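Local coordinates for cytoplasmic Protein STM1381 (PDB 3SOZ), which is of unknown function but probably belongs to the class I glutamine amidotransferase-like proteins, at residues A35-S40 and E233-F238. Numbering follows the deposited sequence.
Sequences ADYLLS and EHYATF
Tyr37 and Tyr235 carry most of this contact, reaching from the first turns of two helices and sliding past each other in opposite directions. The evidence for an aromatic pair with little overlap is geometric: the planes differ by 21°, yet the centroids lie 5.4 Å apart. Touch is confined to one flank of each ring, where Tyr37 CE2 approaches Tyr235 CE2 at 3.3 Å. Tyr235 CE2 lies at the edge of the Tyr37 ring, close to its plane. Both side chains extend with CG anti to the backbone N (chi1 -170° for Tyr37 and -178° for Tyr235), which carries each ring toward the other helix.

Van der Waals contact also brings Leu38 CB to 3.8 Å from Tyr235 OH, the two side chains crossing at about a right angle. This phenol oxygen hydrogen-bonds to Cys220 O, a tie that restrains the buried ring's outer end. Phe229 and Trp239 also pack edge-to-face with that ring.

Leu38 CA and Ala236 CA, 7.4 Å apart, are the nearest CA pair across the two segments. Helices 36-42 and 235-246 thus pack through side chains near their starts, with Leu38 also on Phe8 of parallel strand 5-10, consistent with the α/β core of glutaminase-like proteins.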
loop_
_atom_site.group_PDB
_atom_site.type_symbol
_atom_site.label_atom_id
_atom_site.label_comp_id
_atom_site.label_asym_id
_atom_site.label_seq_id
_atom_site.Cartn_x
_atom_site.Cartn_y
_atom_site.Cartn_z
ATOM N N ALA A 35 9.128 15.945 -18.263
ATOM C CA ALA A 35 8.263 16.982 -18.781
ATOM C C ALA A 35 8.902 17.775 -19.933
ATOM O O ALA A 35 8.549 18.922 -20.161
ATOM C CB ALA A 35 7.822 17.886 -17.641
ATOM N N ASP A 36 9.814 17.149 -20.678
ATOM C CA ASP A 36 10.623 17.868 -21.686
ATOM C C ASP A 36 9.800 18.824 -22.511
ATOM O O ASP A 36 10.172 19.987 -22.656
ATOM C CB ASP A 36 11.375 16.898 -22.596
ATOM C CG ASP A 36 12.302 15.988 -21.811
ATOM O OD1 ASP A 36 11.793 15.238 -20.932
ATOM O OD2 ASP A 36 13.535 16.054 -22.055
ATOM N N TYR A 37 8.669 18.333 -23.018
ATOM C CA TYR A 37 7.753 19.182 -23.755
ATOM C C TYR A 37 7.349 20.389 -22.917
ATOM O O TYR A 37 7.611 21.518 -23.305
ATOM C CB TYR A 37 6.524 18.415 -24.245
ATOM C CG TYR A 37 5.704 19.253 -25.202
ATOM C CD1 TYR A 37 6.247 19.696 -26.418
ATOM C CD2 TYR A 37 4.397 19.642 -24.872
ATOM C CE1 TYR A 37 5.500 20.501 -27.287
ATOM C CE2 TYR A 37 3.641 20.434 -25.725
ATOM C CZ TYR A 37 4.194 20.865 -26.928
ATOM O OH TYR A 37 3.425 21.649 -27.764
ATOM N N LEU A 38 6.749 20.141 -21.756
ATOM C CA LEU A 38 6.333 21.197 -20.820
ATOM C C LEU A 38 7.419 22.215 -20.435
ATOM O O LEU A 38 7.144 23.391 -20.234
ATOM C CB LEU A 38 5.754 20.560 -19.558
ATOM C CG LEU A 38 5.377 21.531 -18.455
ATOM C CD1 LEU A 38 4.300 22.473 -18.962
ATOM C CD2 LEU A 38 4.936 20.819 -17.196
ATOM N N LEU A 39 8.650 21.758 -20.320
ATOM C CA LEU A 39 9.749 22.664 -20.060
ATOM C C LEU A 39 10.082 23.537 -21.268
ATOM O O LEU A 39 10.181 24.763 -21.138
ATOM C CB LEU A 39 10.972 21.897 -19.595
ATOM C CG LEU A 39 11.300 21.949 -18.110
ATOM C CD1 LEU A 39 10.086 21.901 -17.185
ATOM C CD2 LEU A 39 12.236 20.805 -17.857
ATOM N N SER A 40 10.235 22.922 -22.438
ATOM C CA SER A 40 10.410 23.693 -23.667
ATOM C C SER A 40 9.289 24.721 -23.821
ATOM O O SER A 40 9.521 25.792 -24.372
ATOM C CB SER A 40 10.479 22.789 -24.906
ATOM O OG SER A 40 9.190 22.574 -25.479
ATOM N N GLU A 233 -4.294 23.524 -28.352
ATOM C CA GLU A 233 -3.803 24.844 -28.750
ATOM C C GLU A 233 -3.418 25.609 -27.487
ATOM O O GLU A 233 -2.372 26.259 -27.421
ATOM C CB GLU A 233 -4.839 25.617 -29.570
ATOM C CG GLU A 233 -4.217 26.795 -30.388
ATOM C CD GLU A 233 -5.039 28.112 -30.292
ATOM O OE1 GLU A 233 -4.414 29.216 -30.316
ATOM O OE2 GLU A 233 -6.300 28.031 -30.178
ATOM N N HIS A 234 -4.261 25.451 -26.472
ATOM C CA HIS A 234 -4.156 26.178 -25.214
ATOM C C HIS A 234 -3.147 25.604 -24.210
ATOM O O HIS A 234 -2.996 26.132 -23.108
ATOM C CB HIS A 234 -5.549 26.312 -24.598
ATOM C CG HIS A 234 -6.530 27.037 -25.480
ATOM N ND1 HIS A 234 -6.407 28.378 -25.787
ATOM C CD2 HIS A 234 -7.639 26.600 -26.130
ATOM C CE1 HIS A 234 -7.401 28.733 -26.586
ATOM N NE2 HIS A 234 -8.164 27.674 -26.805
ATOM N N TYR A 235 -2.428 24.558 -24.615
ATOM C CA TYR A 235 -1.553 23.832 -23.706
ATOM C C TYR A 235 -0.485 24.727 -23.080
ATOM O O TYR A 235 -0.492 24.908 -21.866
ATOM C CB TYR A 235 -0.952 22.578 -24.394
ATOM C CG TYR A 235 -0.053 21.714 -23.499
ATOM C CD1 TYR A 235 -0.594 20.882 -22.518
ATOM C CD2 TYR A 235 1.341 21.736 -23.646
ATOM C CE1 TYR A 235 0.225 20.101 -21.701
ATOM C CE2 TYR A 235 2.172 20.966 -22.823
ATOM C CZ TYR A 235 1.613 20.148 -21.861
ATOM O OH TYR A 235 2.436 19.388 -21.062
ATOM N N ALA A 236 0.400 25.301 -23.898
ATOM C CA ALA A 236 1.513 26.142 -23.401
ATOM C C ALA A 236 1.048 27.350 -22.548
ATOM O O ALA A 236 1.424 27.509 -21.384
ATOM C CB ALA A 236 2.392 26.596 -24.554
ATOM N N THR A 237 0.187 28.168 -23.128
ATOM C CA THR A 237 -0.385 29.298 -22.432
ATOM C C THR A 237 -1.038 28.857 -21.121
ATOM O O THR A 237 -1.018 29.585 -20.120
ATOM C CB THR A 237 -1.426 30.011 -23.341
ATOM O OG1 THR A 237 -0.755 30.510 -24.506
ATOM C CG2 THR A 237 -2.110 31.165 -22.608
ATOM N N PHE A 238 -1.631 27.676 -21.116
ATOM C CA PHE A 238 -2.325 27.284 -19.924
ATOM C C PHE A 238 -1.362 27.186 -18.742
ATOM O O PHE A 238 -1.717 27.566 -17.631
ATOM C CB PHE A 238 -3.059 25.970 -20.111
ATOM C CG PHE A 238 -3.406 25.305 -18.830
ATOM C CD1 PHE A 238 -4.530 25.699 -18.118
ATOM C CD2 PHE A 238 -2.599 24.288 -18.322
ATOM C CE1 PHE A 238 -4.866 25.087 -16.921
ATOM C CE2 PHE A 238 -2.921 23.670 -17.112
ATOM C CZ PHE A 238 -4.060 24.062 -16.413
#